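Local coordinates for Ketoacyl_synth_N domain-containing protein (Photorhabdus luminescens subsp. laumondii, PDB 6SMO), which probably takes part in polyketide chain extension as a ketosynthase-like protein, associating with a second ketosynthase chain and lining a pocket for a bound polyketone chain, at residues Q108-E113 / A130-P135; V248-P253 / N259-Y264. All blocks are in the same frame, centred on the assembly; numbering follows the deposited sequence.

Contact 1. Residues Q108-E113 / A130-P135; sequences QHIEDE and ATAWFP. With LKZ (3,5,7,9,11-pentakis(oxidanylidene)dodecanal), chain H.
A132 and W133 meet H109 and I110 across a small apolar interface beside the bound polyketone LKZ. At A130 the chain turns its carbonyl to the ligand rather than to 108-113, and A130 O lies 2.8 Å from LKZ O21. The A132 methyl faces the other segment and approaches the H109 imidazole obliquely, with CB 3.6 Å from H109 ND1; I110 CG2 is a more distant neighbour of the same methyl. The far side of that imidazole is tied down, since H109 NE2 is hydrogen-bonded to R64 O. W133 meets the other branch of I110: I110 CD1 sits 3.5 Å from W133 CB and also touches CG and CD1 where the indole begins. With CG anti to the backbone N (chi1 170°), the indole leads away from I110, and its benzo part reaches the ligand, W133 CE3 lying 3.4 Å from LKZ O22, which sits at the ring edge. W133 therefore touches I110 at the root of its side chain and the ligand at its ring. F134 adds a face rather than an edge: LKZ O20 stands over its ring toward the rim, 3.3 Å from F134 CE2. W107 packs edge-to-face with W133, while M137 of the neighbouring PKS_KS chain also touches it. The contact joins the residues entering helix 111-116, with I110 at the N-cap, to the short helix 129-132 and the turn after it, ahead of helix 137-146.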
ATOM      1  N   GLN C 108      11.347  -7.230 -11.314  1.00 41.39           N
ATOM      2  CA  GLN C 108      12.737  -7.695 -11.583  1.00 42.91           C
ATOM      3  C   GLN C 108      13.090  -8.870 -10.660  1.00 43.27           C
ATOM      4  O   GLN C 108      13.805  -9.781 -11.125  1.00 44.64           O
ATOM      5  CB  GLN C 108      13.735  -6.546 -11.409  1.00 43.64           C
ATOM      6  CG  GLN C 108      15.189  -6.946 -11.632  1.00 44.48           C
ATOM      7  CD  GLN C 108      15.425  -7.547 -12.996  1.00 45.02           C
ATOM      8  OE1 GLN C 108      15.188  -6.916 -14.024  1.00 45.85           O
ATOM      9  NE2 GLN C 108      15.902  -8.781 -13.015  1.00 45.27           N
ATOM     10  N   HIS C 109      12.608  -8.852  -9.412  1.00 43.07           N
ATOM     11  CA  HIS C 109      12.978  -9.821  -8.344  1.00 42.94           C
ATOM     12  C   HIS C 109      12.163 -11.118  -8.456  1.00 43.72           C
ATOM     13  O   HIS C 109      12.642 -12.140  -7.926  1.00 45.05           O
ATOM     14  CB  HIS C 109      12.813  -9.184  -6.955  1.00 42.26           C
ATOM     15  CG  HIS C 109      13.664  -9.810  -5.901  1.00 41.10           C
ATOM     16  ND1 HIS C 109      13.229 -10.870  -5.128  1.00 40.61           N
ATOM     17  CD2 HIS C 109      14.919  -9.529  -5.486  1.00 40.27           C
ATOM     18  CE1 HIS C 109      14.181 -11.215  -4.285  1.00 40.01           C
ATOM     19  NE2 HIS C 109      15.227 -10.407  -4.485  1.00 39.83           N
ATOM     20  N   ILE C 110      10.989 -11.089  -9.103  1.00 43.76           N
ATOM     21  CA  ILE C 110       9.987 -12.200  -9.047  1.00 44.06           C
ATOM     22  C   ILE C 110       9.673 -12.769 -10.441  1.00 44.81           C
ATOM     23  O   ILE C 110       9.073 -13.859 -10.481  1.00 44.84           O
ATOM     24  CB  ILE C 110       8.703 -11.738  -8.324  1.00 42.84           C
ATOM     25  CG1 ILE C 110       7.854 -10.793  -9.179  1.00 41.99           C
ATOM     26  CG2 ILE C 110       9.041 -11.125  -6.972  1.00 42.90           C
ATOM     27  CD1 ILE C 110       6.416 -10.684  -8.726  1.00 41.49           C
ATOM     28  N   GLU C 111      10.040 -12.083 -11.531  1.00 46.04           N
ATOM     29  CA  GLU C 111       9.643 -12.454 -12.921  1.00 47.23           C
ATOM     30  C   GLU C 111       9.912 -13.942 -13.175  1.00 47.88           C
ATOM     31  O   GLU C 111       8.949 -14.661 -13.508  1.00 48.62           O
ATOM     32  CB  GLU C 111      10.379 -11.608 -13.964  1.00 47.94           C
ATOM     33  CG  GLU C 111       9.508 -10.541 -14.602  1.00 48.21           C
ATOM     34  CD  GLU C 111      10.027 -10.020 -15.932  1.00 49.00           C
ATOM     35  OE1 GLU C 111      10.139  -8.786 -16.078  1.00 49.60           O
ATOM     36  OE2 GLU C 111      10.307 -10.850 -16.821  1.00 48.84           O
ATOM     37  N   ASP C 112      11.170 -14.374 -13.025  1.00 48.90           N
ATOM     38  CA  ASP C 112      11.633 -15.762 -13.307  1.00 49.25           C
ATOM     39  C   ASP C 112      10.869 -16.751 -12.416  1.00 48.09           C
ATOM     40  O   ASP C 112      10.596 -17.876 -12.883  1.00 47.73           O
ATOM     41  CB  ASP C 112      13.147 -15.894 -13.113  1.00 50.59           C
ATOM     42  CG  ASP C 112      13.975 -15.101 -14.111  1.00 51.41           C
ATOM     43  OD1 ASP C 112      13.375 -14.429 -14.974  1.00 51.70           O
ATOM     44  OD2 ASP C 112      15.218 -15.161 -14.015  1.00 52.47           O
ATOM     45  N   GLU C 113      10.534 -16.340 -11.190  1.00 47.06           N
ATOM     46  CA  GLU C 113       9.837 -17.180 -10.178  1.00 46.85           C
ATOM     47  C   GLU C 113       8.365 -17.373 -10.574  1.00 46.78           C
ATOM     48  O   GLU C 113       7.841 -18.477 -10.328  1.00 46.58           O
ATOM     49  CB  GLU C 113       9.992 -16.562  -8.787  1.00 46.30           C
ATOM     50  CG  GLU C 113      11.386 -16.734  -8.208  1.00 46.13           C
ATOM     51  CD  GLU C 113      11.575 -16.157  -6.815  1.00 45.41           C
ATOM     52  OE1 GLU C 113      11.863 -16.940  -5.887  1.00 44.18           O
ATOM     53  OE2 GLU C 113      11.442 -14.927  -6.663  1.00 44.43           O
ATOM     54  N   ALA C 130       6.593 -12.560  -1.808  1.00 37.31           N
ATOM     55  CA  ALA C 130       5.550 -11.930  -0.970  1.00 37.15           C
ATOM     56  C   ALA C 130       5.936 -10.528  -0.493  1.00 36.67           C
ATOM     57  O   ALA C 130       5.040  -9.748  -0.209  1.00 36.46           O
ATOM     58  CB  ALA C 130       5.187 -12.839   0.169  1.00 37.34           C
ATOM     59  N   THR C 131       7.217 -10.262  -0.291  1.00 36.52           N
ATOM     60  CA  THR C 131       7.599  -8.921   0.198  1.00 36.37           C
ATOM     61  C   THR C 131       8.331  -8.102  -0.856  1.00 36.21           C
ATOM     62  O   THR C 131       8.300  -6.907  -0.749  1.00 36.80           O
ATOM     63  CB  THR C 131       8.434  -9.038   1.470  1.00 36.86           C
ATOM     64  OG1 THR C 131       9.370 -10.079   1.224  1.00 37.37           O
ATOM     65  CG2 THR C 131       7.598  -9.411   2.668  1.00 36.97           C
ATOM     66  N   ALA C 132       9.000  -8.730  -1.807  1.00 35.80           N
ATOM     67  CA  ALA C 132       9.786  -7.979  -2.804  1.00 36.03           C
ATOM     68  C   ALA C 132       8.950  -7.192  -3.815  1.00 35.87           C
ATOM     69  O   ALA C 132       9.351  -6.107  -4.179  1.00 36.28           O
ATOM     70  CB  ALA C 132      10.747  -8.915  -3.480  1.00 36.16           C
ATOM     71  N   TRP C 133       7.895  -7.791  -4.343  1.00 35.99           N
ATOM     72  CA  TRP C 133       7.098  -7.160  -5.421  1.00 36.15           C
ATOM     73  C   TRP C 133       6.209  -5.990  -4.998  1.00 35.22           C
ATOM     74  O   TRP C 133       6.237  -4.985  -5.677  1.00 35.11           O
ATOM     75  CB  TRP C 133       6.330  -8.222  -6.209  1.00 36.75           C
ATOM     76  CG  TRP C 133       5.331  -7.631  -7.151  1.00 37.49           C
ATOM     77  CD1 TRP C 133       5.544  -7.249  -8.438  1.00 37.97           C
ATOM     78  CD2 TRP C 133       3.956  -7.335  -6.872  1.00 37.82           C
ATOM     79  NE1 TRP C 133       4.407  -6.728  -8.971  1.00 38.17           N
ATOM     80  CE2 TRP C 133       3.412  -6.777  -8.038  1.00 38.29           C
ATOM     81  CE3 TRP C 133       3.132  -7.490  -5.761  1.00 38.08           C
ATOM     82  CZ2 TRP C 133       2.085  -6.369  -8.120  1.00 38.48           C
ATOM     83  CZ3 TRP C 133       1.825  -7.080  -5.842  1.00 38.32           C
ATOM     84  CH2 TRP C 133       1.307  -6.533  -7.004  1.00 38.22           C
ATOM     85  N   PHE C 134       5.517  -6.088  -3.872  1.00 34.73           N
ATOM     86  CA  PHE C 134       4.495  -5.056  -3.566  1.00 34.64           C
ATOM     87  C   PHE C 134       5.088  -3.662  -3.397  1.00 34.78           C
ATOM     88  O   PHE C 134       6.159  -3.516  -2.866  1.00 35.89           O
ATOM     89  CB  PHE C 134       3.491  -5.530  -2.513  1.00 34.26           C
ATOM     90  CG  PHE C 134       3.945  -5.482  -1.083  1.00 34.12           C
ATOM     91  CD1 PHE C 134       5.134  -6.055  -0.694  1.00 34.21           C
ATOM     92  CD2 PHE C 134       3.160  -4.891  -0.117  1.00 33.97           C
ATOM     93  CE1 PHE C 134       5.533  -6.018   0.626  1.00 34.35           C
ATOM     94  CE2 PHE C 134       3.566  -4.850   1.201  1.00 33.90           C
ATOM     95  CZ  PHE C 134       4.755  -5.409   1.568  1.00 34.26           C
ATOM     96  N   PRO C 135       4.348  -2.608  -3.788  1.00 34.27           N
ATOM     97  CA  PRO C 135       4.810  -1.237  -3.701  1.00 34.20           C
ATOM     98  C   PRO C 135       5.120  -0.749  -2.279  1.00 34.32           C
ATOM     99  O   PRO C 135       6.018   0.018  -2.122  1.00 35.03           O
ATOM    100  CB  PRO C 135       3.627  -0.453  -4.258  1.00 33.93           C
ATOM    101  CG  PRO C 135       2.915  -1.413  -5.131  1.00 33.72           C
ATOM    102  CD  PRO C 135       3.025  -2.699  -4.369  1.00 33.84           C
TER
HETATM  103  C4  LKZ H 501       2.162 -11.425  -3.262  1.00 56.67           C
HETATM  104  C5  LKZ H 501       2.401  -9.978  -2.910  1.00 55.90           C
HETATM  105  C6  LKZ H 501       1.189  -9.155  -2.464  1.00 54.13           C
HETATM  106  C7  LKZ H 501       1.329  -8.841  -0.991  1.00 53.98           C
HETATM  107  C8  LKZ H 501       0.291  -7.948  -0.301  1.00 53.57           C
HETATM  108  C10 LKZ H 501      -0.732  -9.141   4.685  1.00 50.39           C
HETATM  109  C22 LKZ H 501       2.065 -11.525  -4.772  1.00 57.45           C
HETATM  110  C11 LKZ H 501      -2.164  -9.287   4.235  1.00 49.00           C
HETATM  111  O19 LKZ H 501      -2.738 -10.361   4.224  1.00 50.76           O
HETATM  112  C3  LKZ H 501      -0.099  -8.299   3.594  1.00 51.25           C
HETATM  113  O23 LKZ H 501       0.498  -7.274   3.874  1.00 51.50           O
HETATM  114  C2  LKZ H 501      -0.360  -8.718   2.141  1.00 52.69           C
HETATM  115  C9  LKZ H 501       0.598  -7.987   1.199  1.00 53.28           C
HETATM  116  O20 LKZ H 501       1.639  -7.511   1.609  1.00 54.56           O
HETATM  117  O21 LKZ H 501       2.231  -9.341  -0.356  1.00 53.48           O
HETATM  118  O22 LKZ H 501       3.519  -9.500  -3.011  1.00 56.92           O
HETATM  119  O24 LKZ H 501       3.022 -11.826  -5.470  1.00 58.84           O
HETATM  120  C23 LKZ H 501       0.701 -11.231  -5.365  1.00 57.56           C

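Contact 2. Residues V248-P253 / N259-Y264; sequences VDYFAP and NNTLEY
Y250 and Y264 form the aromatic part of this contact, a face-to-face stack with ring centroids 4.6 Å apart and planes inclined by 29°. The overlap is offset: Y250 CZ lies over the rim of the Y264 face, 3.9 Å from Y264 CD1, while Y264 CG lies over a face of Y250. The hydroxyl lies beyond CZ, Y250 OH 3.8 Å from Y264 CD1 and equally far from Y264 CE1. The two side chains cross at about a right angle. Both place CG anti to their own carbonyl carbon (chi1 -70° for Y250, -76° for Y264), which brings the rings together. In-plane neighbours meet the ring edges: V248 CG1 beside Y250, T261 O beside Y264.

Strand 242-251 ends here, and helices 255-261 and 263-266, which follow it, pack directly back on the strand's own face, a local strand-to-helix return within a thiolase-type fold. V248, Y250 and A252, two residues apart, direct their CB atoms to the helices, whereas those of D249 and F251 point the other way. The D249 carboxylate is hydrogen-bonded to Y168 and Q164 of its own chain (OD2 to Y168 OH, OD1 to Q164 NE2) and, through OD2, to S183 of the PKS_KS chain.

Methyl groups pack beside the stack: T261 CG2 reaches Y250 CB at 3.5 Å, and V248 CG2 lies against the backbone carbonyl, 3.7 Å from Y264 O.

Polar groups make no hydrogen bond between the segments. T261 OG1 lies 4.0 Å from F251 O and is hydrogen-bonded instead to T257 O, one turn back in its own helix. Within 259-264, Y264 N donates to T261 O at 3.2 Å, a bond that links the residues bearing the threonine methyl and the stacked ring.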
ATOM      1  N   VAL C 248      -2.529  20.539  -3.922  1.00 38.02           N
ATOM      2  CA  VAL C 248      -3.778  20.390  -4.725  1.00 38.31           C
ATOM      3  C   VAL C 248      -3.887  18.928  -5.175  1.00 37.98           C
ATOM      4  O   VAL C 248      -2.883  18.396  -5.686  1.00 37.93           O
ATOM      5  CB  VAL C 248      -3.778  21.364  -5.919  1.00 38.65           C
ATOM      6  CG1 VAL C 248      -4.818  21.007  -6.969  1.00 38.77           C
ATOM      7  CG2 VAL C 248      -3.958  22.804  -5.462  1.00 38.78           C
ATOM      8  N   ASP C 249      -5.058  18.312  -4.982  1.00 38.30           N
ATOM      9  CA  ASP C 249      -5.341  16.897  -5.348  1.00 38.02           C
ATOM     10  C   ASP C 249      -6.817  16.775  -5.747  1.00 38.17           C
ATOM     11  O   ASP C 249      -7.663  16.624  -4.844  1.00 38.21           O
ATOM     12  CB  ASP C 249      -4.977  15.949  -4.201  1.00 37.75           C
ATOM     13  CG  ASP C 249      -5.014  14.473  -4.569  1.00 37.33           C
ATOM     14  OD1 ASP C 249      -5.039  14.165  -5.779  1.00 38.42           O
ATOM     15  OD2 ASP C 249      -5.013  13.641  -3.640  1.00 36.17           O
ATOM     16  N   TYR C 250      -7.100  16.849  -7.051  1.00 38.39           N
ATOM     17  CA  TYR C 250      -8.466  16.774  -7.638  1.00 38.80           C
ATOM     18  C   TYR C 250      -8.466  15.801  -8.822  1.00 38.63           C
ATOM     19  O   TYR C 250      -7.390  15.297  -9.202  1.00 38.07           O
ATOM     20  CB  TYR C 250      -8.947  18.168  -8.048  1.00 39.64           C
ATOM     21  CG  TYR C 250      -9.246  19.085  -6.890  1.00 40.73           C
ATOM     22  CD1 TYR C 250     -10.494  19.106  -6.289  1.00 41.33           C
ATOM     23  CD2 TYR C 250      -8.272  19.931  -6.384  1.00 41.37           C
ATOM     24  CE1 TYR C 250     -10.770  19.945  -5.221  1.00 42.29           C
ATOM     25  CE2 TYR C 250      -8.529  20.776  -5.317  1.00 42.08           C
ATOM     26  CZ  TYR C 250      -9.782  20.784  -4.733  1.00 42.45           C
ATOM     27  OH  TYR C 250     -10.042  21.614  -3.682  1.00 44.17           O
ATOM     28  N   PHE C 251      -9.657  15.545  -9.370  1.00 39.00           N
ATOM     29  CA  PHE C 251      -9.910  14.628 -10.512  1.00 39.25           C
ATOM     30  C   PHE C 251     -10.839  15.314 -11.519  1.00 40.00           C
ATOM     31  O   PHE C 251     -11.615  16.204 -11.117  1.00 39.70           O
ATOM     32  CB  PHE C 251     -10.506  13.310 -10.011  1.00 39.08           C
ATOM     33  CG  PHE C 251     -10.454  12.182 -11.009  1.00 39.21           C
ATOM     34  CD1 PHE C 251      -9.296  11.439 -11.178  1.00 39.15           C
ATOM     35  CD2 PHE C 251     -11.560  11.864 -11.782  1.00 39.55           C
ATOM     36  CE1 PHE C 251      -9.246  10.402 -12.098  1.00 39.55           C
ATOM     37  CE2 PHE C 251     -11.508  10.827 -12.702  1.00 39.90           C
ATOM     38  CZ  PHE C 251     -10.352  10.098 -12.858  1.00 39.89           C
ATOM     39  N   ALA C 252     -10.749  14.908 -12.789  1.00 40.72           N
ATOM     40  CA  ALA C 252     -11.562  15.414 -13.919  1.00 41.99           C
ATOM     41  C   ALA C 252     -12.108  14.231 -14.717  1.00 43.00           C
ATOM     42  O   ALA C 252     -11.388  13.647 -15.524  1.00 43.22           O
ATOM     43  CB  ALA C 252     -10.723  16.325 -14.782  1.00 41.93           C
ATOM     44  N   PRO C 253     -13.382  13.824 -14.505  1.00 44.37           N
ATOM     45  CA  PRO C 253     -13.965  12.710 -15.258  1.00 45.21           C
ATOM     46  C   PRO C 253     -14.156  12.993 -16.759  1.00 46.70           C
ATOM     47  O   PRO C 253     -14.151  12.041 -17.519  1.00 47.20           O
ATOM     48  CB  PRO C 253     -15.323  12.477 -14.575  1.00 45.37           C
ATOM     49  CG  PRO C 253     -15.655  13.804 -13.931  1.00 45.27           C
ATOM     50  CD  PRO C 253     -14.318  14.379 -13.513  1.00 44.62           C
ATOM     51  N   ASN C 259     -10.923  21.829 -17.301  1.00 56.69           N
ATOM     52  CA  ASN C 259     -10.540  23.265 -17.390  1.00 58.47           C
ATOM     53  C   ASN C 259     -10.888  23.981 -16.078  1.00 58.22           C
ATOM     54  O   ASN C 259     -10.132  24.896 -15.691  1.00 58.93           O
ATOM     55  CB  ASN C 259     -11.199  23.952 -18.589  1.00 60.26           C
ATOM     56  CG  ASN C 259     -10.639  23.498 -19.921  1.00 61.12           C
ATOM     57  OD1 ASN C 259     -10.056  22.420 -20.025  1.00 61.73           O
ATOM     58  ND2 ASN C 259     -10.813  24.312 -20.950  1.00 62.00           N
ATOM     59  N   ASN C 260     -11.986  23.584 -15.426  1.00 57.54           N
ATOM     60  CA  ASN C 260     -12.447  24.151 -14.129  1.00 56.89           C
ATOM     61  C   ASN C 260     -11.474  23.749 -13.012  1.00 55.77           C
ATOM     62  O   ASN C 260     -11.278  24.562 -12.089  1.00 56.08           O
ATOM     63  CB  ASN C 260     -13.876  23.713 -13.791  1.00 57.41           C
ATOM     64  CG  ASN C 260     -14.905  24.217 -14.781  1.00 58.02           C
ATOM     65  OD1 ASN C 260     -15.679  23.436 -15.329  1.00 58.30           O
ATOM     66  ND2 ASN C 260     -14.925  25.519 -15.016  1.00 58.92           N
ATOM     67  N   THR C 261     -10.893  22.545 -13.093  1.00 54.15           N
ATOM     68  CA  THR C 261      -9.971  21.972 -12.073  1.00 52.93           C
ATOM     69  C   THR C 261      -8.629  22.716 -12.094  1.00 52.88           C
ATOM     70  O   THR C 261      -8.016  22.838 -11.015  1.00 52.78           O
ATOM     71  CB  THR C 261      -9.765  20.465 -12.282  1.00 51.74           C
ATOM     72  OG1 THR C 261     -11.033  19.863 -12.543  1.00 51.65           O
ATOM     73  CG2 THR C 261      -9.126  19.788 -11.090  1.00 50.41           C
ATOM     74  N   LEU C 262      -8.191  23.190 -13.264  1.00 53.29           N
ATOM     75  CA  LEU C 262      -6.894  23.900 -13.453  1.00 53.46           C
ATOM     76  C   LEU C 262      -6.900  25.239 -12.700  1.00 53.51           C
ATOM     77  O   LEU C 262      -5.799  25.724 -12.371  1.00 52.83           O
ATOM     78  CB  LEU C 262      -6.639  24.117 -14.949  1.00 53.85           C
ATOM     79  CG  LEU C 262      -6.281  22.863 -15.747  1.00 54.11           C
ATOM     80  CD1 LEU C 262      -6.407  23.119 -17.241  1.00 54.72           C
ATOM     81  CD2 LEU C 262      -4.879  22.379 -15.411  1.00 54.24           C
ATOM     82  N   GLU C 263      -8.081  25.814 -12.442  1.00 54.40           N
ATOM     83  CA  GLU C 263      -8.247  27.104 -11.716  1.00 55.15           C
ATOM     84  C   GLU C 263      -7.846  26.944 -10.243  1.00 54.43           C
ATOM     85  O   GLU C 263      -7.496  27.966  -9.623  1.00 53.74           O
ATOM     86  CB  GLU C 263      -9.684  27.617 -11.832  1.00 56.43           C
ATOM     87  CG  GLU C 263     -10.045  28.094 -13.227  1.00 57.54           C
ATOM     88  CD  GLU C 263     -11.349  28.867 -13.323  1.00 58.89           C
ATOM     89  OE1 GLU C 263     -12.118  28.860 -12.340  1.00 59.83           O
ATOM     90  OE2 GLU C 263     -11.592  29.479 -14.384  1.00 60.17           O
ATOM     91  N   TYR C 264      -7.903  25.722  -9.699  1.00 53.65           N
ATOM     92  CA  TYR C 264      -7.470  25.398  -8.313  1.00 53.87           C
ATOM     93  C   TYR C 264      -5.938  25.430  -8.227  1.00 52.54           C
ATOM     94  O   TYR C 264      -5.414  25.736  -7.137  1.00 52.98           O
ATOM     95  CB  TYR C 264      -8.039  24.052  -7.855  1.00 54.26           C
ATOM     96  CG  TYR C 264      -9.501  24.088  -7.490  1.00 56.12           C
ATOM     97  CD1 TYR C 264      -9.910  24.435  -6.212  1.00 56.88           C
ATOM     98  CD2 TYR C 264     -10.480  23.784  -8.423  1.00 56.91           C
ATOM     99  CE1 TYR C 264     -11.252  24.474  -5.867  1.00 57.96           C
ATOM    100  CE2 TYR C 264     -11.825  23.819  -8.095  1.00 58.12           C
ATOM    101  CZ  TYR C 264     -12.214  24.165  -6.813  1.00 58.40           C
ATOM    102  OH  TYR C 264     -13.538  24.202  -6.482  1.00 59.59           O
TER

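How the contacts relate
Both contacts are largely buried yet peripheral, centred about 22 Å (contact 1) and 20 Å (contact 2) from the centre of the chain. They share no helix or strand: their centres are 35 Å apart and their nearest atoms about 17 Å. Contact 1 joins two short helix-flanking segments and borders the ligand pocket; contact 2 joins a sheet strand to the helices that directly follow it. Neither has a hydrogen bond between its segments. Contact 1 relies on aliphatic groups against an imidazole and an indole; contact 2 relies on stacked phenol rings, and buries more surface. Each also meets the PKS_KS chain, contact 1 mainly through 130-135 and contact 2 largely through 248-253.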